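Local atomic coordinates of ketosynthase (Streptomyces sp. MSC090213JE08, PDB entry 6KXD), a protein that probably catalyses the decarboxylative condensation of a fatty acyl-ACP with malonyl-ACP to a 3-oxoacyl-ACP in a highly reducing type II polyketide synthase. Residues Thr13-Ile18 with Gly236-Glu241; Tyr260-Asp265 with Asn398-Ile403; Val330-Gly335 with Pro360-Arg365. All coordinates share one frame; numbering follows the deposited sequence.

Contact 1: Thr13-Ile18 with Gly236-Glu241; sequences TGFGVI and GILVLE
Thr13 and Glu241 meet tip to tip at one end of this antiparallel pair, their side chains crossing at about a right angle. Thr13 OG1 donates to Glu241 OE1 at 2.6 Å, on the anti side of the oxygen and 18° out of the carboxylate plane. The buried carboxylate is held from several directions, by salt bridges from OE1 to Arg249 and from OE2 to Arg103 and by a bond from OE2 to Ser245. Val239 stands beside this group, with CG1 anti to the backbone N (chi1 -177°) and 3.3 Å from Thr13 OG1. Its other methyl, CG2, lies 3.9 Å from Gly14 CA, where no side chain competes for the space. Both strands belong to the central sheet of the thiolase fold. Helix 77-93 covers the face of Ile237, and helix 341-355 covers the face of Phe15 and Leu238. On the latter face Phe15 CE1 sits 3.9 Å from Leu238 CD2, the two side chains meeting at a slant, and His254 stacks on the Phe15 ring. Gly16 and Ile237 exchange two backbone bonds, N to O in each direction. The ladder is less regular near Thr13. Val239 N bonds to Gly14 O at 2.7 Å, but Val239 O receives Thr13 N at 2.9 Å. Gly14 N is buried without a partner. Thr13, with psi -12°, and Gly14 together face Val239, consistent with a classic-type beta bulge.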
loop_
_atom_site.group_PDB
_atom_site.type_symbol
_atom_site.label_atom_id
_atom_site.label_comp_id
_atom_site.label_asym_id
_atom_site.label_seq_id
_atom_site.Cartn_x
_atom_site.Cartn_y
_atom_site.Cartn_z
ATOM N N THR A 13 4.268 -14.517 -16.572
ATOM C CA THR A 13 5.429 -14.962 -17.320
ATOM C C THR A 13 6.672 -15.130 -16.448
ATOM O O THR A 13 7.661 -15.687 -16.917
ATOM C CB THR A 13 5.706 -13.997 -18.470
ATOM O OG1 THR A 13 5.819 -12.690 -17.913
ATOM C CG2 THR A 13 4.598 -14.024 -19.496
ATOM N N GLY A 14 6.664 -14.644 -15.201
ATOM C CA GLY A 14 7.839 -14.802 -14.350
ATOM C C GLY A 14 7.467 -14.818 -12.882
ATOM O O GLY A 14 6.524 -14.144 -12.480
ATOM N N PHE A 15 8.180 -15.640 -12.114
ATOM C CA PHE A 15 8.046 -15.729 -10.681
ATOM C C PHE A 15 9.408 -15.565 -10.042
ATOM O O PHE A 15 10.381 -16.211 -10.447
ATOM C CB PHE A 15 7.519 -17.093 -10.220
ATOM C CG PHE A 15 6.134 -17.465 -10.687
ATOM C CD1 PHE A 15 5.142 -16.511 -10.820
ATOM C CD2 PHE A 15 5.805 -18.793 -10.931
ATOM C CE1 PHE A 15 3.864 -16.866 -11.220
ATOM C CE2 PHE A 15 4.522 -19.150 -11.307
ATOM C CZ PHE A 15 3.552 -18.186 -11.454
ATOM N N GLY A 16 9.465 -14.701 -9.041
ATOM C CA GLY A 16 10.606 -14.563 -8.223
ATOM C C GLY A 16 10.221 -14.825 -6.787
ATOM O O GLY A 16 9.239 -14.263 -6.327
ATOM N N VAL A 17 11.034 -15.617 -6.084
ATOM C CA VAL A 17 10.709 -16.110 -4.735
ATOM C C VAL A 17 11.957 -16.100 -3.853
ATOM O O VAL A 17 12.968 -16.733 -4.199
ATOM C CB VAL A 17 10.127 -17.538 -4.769
ATOM C CG1 VAL A 17 9.828 -18.018 -3.345
ATOM C CG2 VAL A 17 8.910 -17.664 -5.658
ATOM N N ILE A 18 11.832 -15.436 -2.703
ATOM C CA ILE A 18 12.679 -15.477 -1.554
ATOM C C ILE A 18 11.799 -15.921 -0.398
ATOM O O ILE A 18 10.977 -15.147 0.039
ATOM C CB ILE A 18 13.269 -14.105 -1.195
ATOM C CG1 ILE A 18 14.116 -13.486 -2.310
ATOM C CG2 ILE A 18 14.043 -14.212 0.099
ATOM C CD1 ILE A 18 15.519 -14.016 -2.361
ATOM N N GLY A 236 7.638 -12.351 -2.816
ATOM C CA GLY A 236 7.246 -12.918 -4.035
ATOM C C GLY A 236 6.965 -11.832 -5.023
ATOM O O GLY A 236 6.251 -10.880 -4.694
ATOM N N ILE A 237 7.569 -11.963 -6.197
ATOM C CA ILE A 237 7.325 -11.047 -7.287
ATOM C C ILE A 237 6.866 -11.848 -8.481
ATOM O O ILE A 237 7.521 -12.842 -8.875
ATOM C CB ILE A 237 8.548 -10.172 -7.593
ATOM C CG1 ILE A 237 8.971 -9.352 -6.372
ATOM C CG2 ILE A 237 8.262 -9.272 -8.772
ATOM C CD1 ILE A 237 7.987 -8.233 -6.010
ATOM N N LEU A 238 5.770 -11.373 -9.071
ATOM C CA LEU A 238 5.193 -11.963 -10.228
ATOM C C LEU A 238 5.341 -10.990 -11.391
ATOM O O LEU A 238 5.079 -9.795 -11.245
ATOM C CB LEU A 238 3.718 -12.266 -9.977
ATOM C CG LEU A 238 3.433 -13.303 -8.891
ATOM C CD1 LEU A 238 3.413 -12.647 -7.519
ATOM C CD2 LEU A 238 2.116 -14.009 -9.148
ATOM N N VAL A 239 5.789 -11.505 -12.543
ATOM C CA VAL A 239 5.710 -10.737 -13.775
ATOM C C VAL A 239 4.354 -11.007 -14.423
ATOM O O VAL A 239 4.057 -12.168 -14.810
ATOM C CB VAL A 239 6.875 -11.052 -14.740
ATOM C CG1 VAL A 239 6.797 -10.164 -15.975
ATOM C CG2 VAL A 239 8.222 -10.906 -14.051
ATOM N N LEU A 240 3.549 -9.940 -14.546
ATOM C CA LEU A 240 2.323 -9.937 -15.259
ATOM C C LEU A 240 2.571 -9.248 -16.598
ATOM O O LEU A 240 3.271 -8.236 -16.639
ATOM C CB LEU A 240 1.238 -9.156 -14.514
ATOM C CG LEU A 240 0.518 -9.902 -13.398
ATOM C CD1 LEU A 240 1.458 -10.178 -12.245
ATOM C CD2 LEU A 240 -0.683 -9.092 -12.930
ATOM N N GLU A 241 1.930 -9.752 -17.644
ATOM C CA GLU A 241 2.115 -9.233 -18.997
ATOM C C GLU A 241 0.832 -9.400 -19.782
ATOM O O GLU A 241 0.108 -10.362 -19.554
ATOM C CB GLU A 241 3.197 -10.023 -19.731
ATOM C CG GLU A 241 4.600 -9.531 -19.480
ATOM C CD GLU A 241 5.635 -10.192 -20.387
ATOM O OE1 GLU A 241 6.330 -11.114 -19.901
ATOM O OE2 GLU A 241 5.746 -9.779 -21.573
#

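Contact 2: Tyr260-Asp265 with Asn398-Ile403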
loop_
_atom_site.group_PDB
_atom_site.type_symbol
_atom_site.label_atom_id
_atom_site.label_comp_id
_atom_site.label_asym_id
_atom_site.label_seq_id
_atom_site.Cartn_x
_atom_site.Cartn_y
_atom_site.Cartn_z
ATOM N N TYR A 260 -9.693 -10.700 -9.869
ATOM C CA TYR A 260 -9.634 -10.610 -8.443
ATOM C C TYR A 260 -10.840 -9.832 -7.932
ATOM O O TYR A 260 -11.621 -9.212 -8.709
ATOM C CB TYR A 260 -8.286 -10.015 -8.010
ATOM C CG TYR A 260 -8.144 -8.518 -8.083
ATOM C CD1 TYR A 260 -8.081 -7.881 -9.316
ATOM C CD2 TYR A 260 -7.960 -7.741 -6.941
ATOM C CE1 TYR A 260 -7.884 -6.518 -9.421
ATOM C CE2 TYR A 260 -7.738 -6.372 -7.033
ATOM C CZ TYR A 260 -7.712 -5.761 -8.272
ATOM O OH TYR A 260 -7.515 -4.450 -8.484
ATOM N N GLY A 261 -10.994 -9.892 -6.615
ATOM C CA GLY A 261 -12.010 -9.161 -5.936
ATOM C C GLY A 261 -11.443 -8.509 -4.694
ATOM O O GLY A 261 -10.627 -9.099 -3.981
ATOM N N LEU A 262 -11.918 -7.293 -4.415
ATOM C CA LEU A 262 -11.587 -6.585 -3.223
ATOM C C LEU A 262 -12.896 -6.329 -2.532
ATOM O O LEU A 262 -13.844 -5.867 -3.165
ATOM C CB LEU A 262 -10.936 -5.240 -3.562
ATOM C CG LEU A 262 -9.592 -5.336 -4.273
ATOM C CD1 LEU A 262 -9.082 -3.935 -4.577
ATOM C CD2 LEU A 262 -8.582 -6.090 -3.408
ATOM N N SER A 263 -12.896 -6.595 -1.236
ATOM C CA SER A 263 -13.921 -6.172 -0.344
ATOM C C SER A 263 -13.324 -5.633 0.943
ATOM O O SER A 263 -12.186 -5.910 1.289
ATOM C CB SER A 263 -14.875 -7.289 -0.020
ATOM O OG SER A 263 -14.187 -8.323 0.646
ATOM N N CYS A 264 -14.169 -4.877 1.631
ATOM C CA CYS A 264 -13.857 -4.387 2.856
ATOM C C CYS A 264 -14.948 -4.815 3.829
ATOM O O CYS A 264 -16.162 -4.657 3.570
ATOM C CB CYS A 264 -13.703 -2.873 2.834
ATOM S SG CYS A 264 -13.220 -2.255 4.448
ATOM N N ASP A 265 -14.526 -5.329 4.980
ATOM C CA ASP A 265 -15.521 -5.800 5.983
ATOM C C ASP A 265 -16.316 -4.635 6.590
ATOM O O ASP A 265 -17.489 -4.810 6.959
ATOM C CB ASP A 265 -14.894 -6.535 7.160
ATOM C CG ASP A 265 -13.978 -7.702 6.821
ATOM O OD1 ASP A 265 -14.166 -8.301 5.742
ATOM O OD2 ASP A 265 -13.131 -8.048 7.719
ATOM N N ASN A 398 -9.535 -5.720 5.176
ATOM C CA ASN A 398 -9.158 -5.656 3.826
ATOM C C ASN A 398 -9.081 -7.082 3.300
ATOM O O ASN A 398 -8.272 -7.867 3.809
ATOM C CB ASN A 398 -7.786 -5.018 3.680
ATOM C CG ASN A 398 -7.778 -3.505 3.814
ATOM O OD1 ASN A 398 -6.767 -2.914 3.492
ATOM N ND2 ASN A 398 -8.867 -2.865 4.223
ATOM N N ASN A 399 -9.937 -7.413 2.351
ATOM C CA ASN A 399 -9.898 -8.704 1.734
ATOM C C ASN A 399 -9.590 -8.553 0.254
ATOM O O ASN A 399 -10.133 -7.663 -0.427
ATOM C CB ASN A 399 -11.219 -9.459 1.875
ATOM C CG ASN A 399 -11.706 -9.525 3.296
ATOM O OD1 ASN A 399 -11.105 -10.185 4.148
ATOM N ND2 ASN A 399 -12.807 -8.820 3.565
ATOM N N ALA A 400 -8.746 -9.453 -0.247
ATOM C CA ALA A 400 -8.431 -9.564 -1.631
ATOM C C ALA A 400 -8.330 -11.053 -1.996
ATOM O O ALA A 400 -7.601 -11.797 -1.377
ATOM C CB ALA A 400 -7.130 -8.877 -1.949
ATOM N N VAL A 401 -9.027 -11.408 -3.060
ATOM C CA VAL A 401 -9.093 -12.769 -3.564
ATOM C C VAL A 401 -8.697 -12.734 -5.030
ATOM O O VAL A 401 -9.202 -11.904 -5.801
ATOM C CB VAL A 401 -10.508 -13.335 -3.359
ATOM C CG1 VAL A 401 -10.585 -14.743 -3.916
ATOM C CG2 VAL A 401 -10.902 -13.267 -1.898
ATOM N N LEU A 402 -7.734 -13.586 -5.393
ATOM C CA LEU A 402 -7.179 -13.653 -6.702
ATOM C C LEU A 402 -7.498 -15.017 -7.316
ATOM O O LEU A 402 -7.397 -16.021 -6.614
ATOM C CB LEU A 402 -5.674 -13.461 -6.563
ATOM C CG LEU A 402 -4.822 -13.682 -7.806
ATOM C CD1 LEU A 402 -5.002 -12.535 -8.779
ATOM C CD2 LEU A 402 -3.356 -13.849 -7.419
ATOM N N ILE A 403 -7.879 -14.987 -8.591
ATOM C CA ILE A 403 -8.202 -16.180 -9.370
ATOM C C ILE A 403 -7.222 -16.249 -10.530
ATOM O O ILE A 403 -7.176 -15.336 -11.380
ATOM C CB ILE A 403 -9.649 -16.196 -9.888
ATOM C CG1 ILE A 403 -10.712 -15.858 -8.837
ATOM C CG2 ILE A 403 -9.931 -17.533 -10.556
ATOM C CD1 ILE A 403 -10.812 -16.791 -7.666
HETATM O O HOH W 1 -11.861 -10.158 6.835
#
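Tyr260-Asp265 and Asn398-Ile403 are neighbouring antiparallel strands of the C-terminal half of the thiolase fold, with a polar side-chain cluster where Asn399 meets Ser263 and Asp265. Asn399 ND2 donates to Asp265 OD1 at 2.6 Å. The acceptor lies in the amide plane, but the nitrogen comes from above the carboxylate plane, 38° out of it. ND2 also reaches Ser263 OG at 3.3 Å, and that hydroxyl bonds on to Gly276 O. A water donates to Asp265 OD2 at 2.6 Å and to Asn399 OD1 at 2.8 Å, and OD1 also bonds to Ser393 OG. Amide, carboxylate and water thus form a ring just where the strand of Ser263 ends. Helix 274-288 covers this face of the sheet, touching Asn399 and Val401. Helix 172-185 covers the face of Leu262 and Ala400. There Leu262 CD2 presses tightly on Ala400 CB at 3.5 Å. Tyr260 CB packs on Leu402 CD1 at 4.2 Å, while its ring leads away from the pair and its OH bonds to Asp182. Paired backbone bonds link Gly261 with Val401 and Ser263 with Asn399. The neighbouring subunit borders the Leu262 face: Asn398 ND2 bonds to Asn171 of that subunit, and Leu262 packs on its Tyr187.

Contact 3: Val330-Gly335 with Pro360-Arg365; sequences VKSMLG and PTINHR
Ser332 is directed toward the loop Pro360-Arg365 and accepts a hydrogen bond from Ile362 N at its OG. The bond is 3.0 Å long and nearly straight, with an N-H...O angle of 168°. The hydroxyl sits between the backbone N and the carbonyl carbon of its own residue (chi1 63°), which also lets it bond to Ala329 O, three residues earlier. The CG1-CD1 arm of Ile362 lies along Ser332: its CG1 is 3.6 Å from Ser332 OG, and its CD1 is equally close to Ser332 O. Met333 completes the tight part. Its CG lies 3.7 Å from Ile362 CD1, and the two side chains cross at about a right angle. The methionine chain bends at its CG-SD bond (chi3 -81°), which swings CE toward Pro360. The terminal methyl CE then touches the ring atom Pro360 CD at 3.9 Å and the carbonyl oxygen Pro360 O at 3.3 Å. Leu32 of helix 24-34 also packs on Met333.

The other side is looser. Asn363 is partly exposed and brings ND2 only to 3.7 Å from Ser332 O; its amide is bonded instead to Val219 O.

Helix 331-334 begins near Lys331; Gly335 leaves it with positive phi, just before His336. Lys331 and His336 match the lysine and the following histidine that ketosynthases of this family carry in the active site, and probably have that place here. Lys331 points away from the loop, which packs on the Ser332 and Met333 side, and its NZ bonds to His301 O. One buried hydroxyl thus serves two backbone groups, accepting from Ile362 N while also bonding to Ala329 O. This one hydrogen bond between the segments sets the position of Ile362 N against Ser332, with Met333 packed on Ile362 and Pro360 beside it.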
loop_
_atom_site.group_PDB
_atom_site.type_symbol
_atom_site.label_atom_id
_atom_site.label_comp_id
_atom_site.label_asym_id
_atom_site.label_seq_id
_atom_site.Cartn_x
_atom_site.Cartn_y
_atom_site.Cartn_z
ATOM N N VAL A 330 -1.004 -22.546 2.759
ATOM C CA VAL A 330 0.437 -22.406 2.486
ATOM C C VAL A 330 1.197 -21.879 3.699
ATOM O O VAL A 330 2.372 -22.206 3.888
ATOM C CB VAL A 330 0.625 -21.506 1.244
ATOM C CG1 VAL A 330 2.075 -21.107 1.008
ATOM C CG2 VAL A 330 0.057 -22.179 0.010
ATOM N N LYS A 331 0.541 -21.079 4.558
ATOM C CA LYS A 331 1.176 -20.549 5.744
ATOM C C LYS A 331 1.517 -21.664 6.748
ATOM O O LYS A 331 2.268 -21.435 7.692
ATOM C CB LYS A 331 0.277 -19.522 6.441
ATOM C CG LYS A 331 0.052 -18.235 5.646
ATOM C CD LYS A 331 -0.777 -17.233 6.389
ATOM C CE LYS A 331 -0.979 -15.956 5.600
ATOM N NZ LYS A 331 -1.782 -16.213 4.390
ATOM N N SER A 332 0.941 -22.846 6.546
ATOM C CA SER A 332 1.331 -23.974 7.374
ATOM C C SER A 332 2.834 -24.194 7.173
ATOM O O SER A 332 3.527 -24.406 8.142
ATOM C CB SER A 332 0.533 -25.192 7.066
ATOM O OG SER A 332 0.752 -25.628 5.741
ATOM N N MET A 333 3.302 -24.000 5.922
ATOM C CA MET A 333 4.699 -24.151 5.581
ATOM C C MET A 333 5.465 -22.832 5.764
ATOM O O MET A 333 6.495 -22.796 6.411
ATOM C CB MET A 333 4.847 -24.624 4.140
ATOM C CG MET A 333 4.338 -26.019 3.904
ATOM S SD MET A 333 4.237 -26.420 2.140
ATOM C CE MET A 333 2.679 -25.638 1.701
ATOM N N LEU A 334 4.981 -21.733 5.159
ATOM C CA LEU A 334 5.728 -20.441 5.177
ATOM C C LEU A 334 5.676 -19.741 6.520
ATOM O O LEU A 334 6.443 -18.843 6.763
ATOM C CB LEU A 334 5.125 -19.544 4.106
ATOM C CG LEU A 334 5.339 -20.060 2.698
ATOM C CD1 LEU A 334 4.751 -19.112 1.674
ATOM C CD2 LEU A 334 6.820 -20.259 2.435
ATOM N N GLY A 335 4.722 -20.109 7.375
ATOM C CA GLY A 335 4.365 -19.218 8.417
ATOM C C GLY A 335 3.674 -18.013 7.783
ATOM O O GLY A 335 3.312 -18.036 6.592
ATOM N N PRO A 360 0.227 -28.875 0.422
ATOM C CA PRO A 360 -0.470 -29.339 1.619
ATOM C C PRO A 360 -0.650 -28.291 2.714
ATOM O O PRO A 360 0.165 -27.359 2.834
ATOM C CB PRO A 360 0.464 -30.411 2.202
ATOM C CG PRO A 360 1.845 -29.976 1.744
ATOM C CD PRO A 360 1.662 -29.197 0.451
ATOM N N THR A 361 -1.678 -28.522 3.538
ATOM C CA THR A 361 -1.753 -27.963 4.864
ATOM C C THR A 361 -1.042 -28.931 5.817
ATOM O O THR A 361 -1.594 -30.001 6.143
ATOM C CB THR A 361 -3.208 -27.732 5.292
ATOM O OG1 THR A 361 -3.910 -27.126 4.212
ATOM C CG2 THR A 361 -3.302 -26.921 6.565
ATOM N N ILE A 362 0.162 -28.555 6.257
ATOM C CA ILE A 362 1.033 -29.405 7.046
ATOM C C ILE A 362 0.740 -29.176 8.534
ATOM O O ILE A 362 -0.121 -28.387 8.882
ATOM C CB ILE A 362 2.511 -29.160 6.674
ATOM C CG1 ILE A 362 3.079 -27.857 7.260
ATOM C CG2 ILE A 362 2.667 -29.236 5.175
ATOM C CD1 ILE A 362 4.607 -27.735 7.186
ATOM N N ASN A 363 1.432 -29.934 9.391
ATOM C CA ASN A 363 1.214 -29.968 10.829
ATOM C C ASN A 363 -0.269 -30.257 11.143
ATOM O O ASN A 363 -0.788 -29.816 12.172
ATOM C CB ASN A 363 1.689 -28.675 11.505
ATOM C CG ASN A 363 3.060 -28.219 11.051
ATOM O OD1 ASN A 363 3.953 -29.040 10.893
ATOM N ND2 ASN A 363 3.235 -26.922 10.827
ATOM N N HIS A 364 -0.951 -30.979 10.253
ATOM C CA HIS A 364 -2.374 -31.243 10.397
ATOM C C HIS A 364 -2.592 -32.575 11.125
ATOM O O HIS A 364 -2.321 -33.658 10.546
ATOM C CB HIS A 364 -3.088 -31.245 9.047
ATOM C CG HIS A 364 -4.564 -31.026 9.180
ATOM N ND1 HIS A 364 -5.083 -29.825 9.632
ATOM C CD2 HIS A 364 -5.628 -31.830 8.948
ATOM C CE1 HIS A 364 -6.399 -29.901 9.648
ATOM N NE2 HIS A 364 -6.760 -31.108 9.224
ATOM N N ARG A 365 -3.075 -32.469 12.368
ATOM C CA ARG A 365 -3.438 -33.641 13.206
ATOM C C ARG A 365 -4.903 -34.002 12.958
ATOM O O ARG A 365 -5.202 -35.108 12.593
ATOM C CB ARG A 365 -3.204 -33.347 14.685
ATOM C CG ARG A 365 -1.736 -33.360 15.074
ATOM C CD ARG A 365 -1.345 -32.140 15.870
ATOM N NE ARG A 365 -1.388 -32.263 17.324
ATOM C CZ ARG A 365 -1.735 -31.276 18.144
ATOM N NH1 ARG A 365 -2.623 -30.370 17.764
ATOM N NH2 ARG A 365 -1.155 -31.173 19.328
#

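In the fold
From the N terminus, strand 10-19 enters the sheet first. Contact 1 closes when strand 234-242 returns beside it, after 217 intervening residues that include much of the N-terminal half. The chain then passes into strand 255-264, which also pairs with strand 10-19 and opens contact 2. Contact 2 closes only near the C terminus, with strand 398-405. Contact 3 opens and closes within that span, 330-335 meeting 360-365 with helix 341-355 between them in sequence. Contacts 1 and 2 are thus in series but share one sheet, with centres 20 Å apart. Contact 3 lies off the sheet, about 22 to 23 Å from either centre, among the loops beyond strands 326-328 and 357-358.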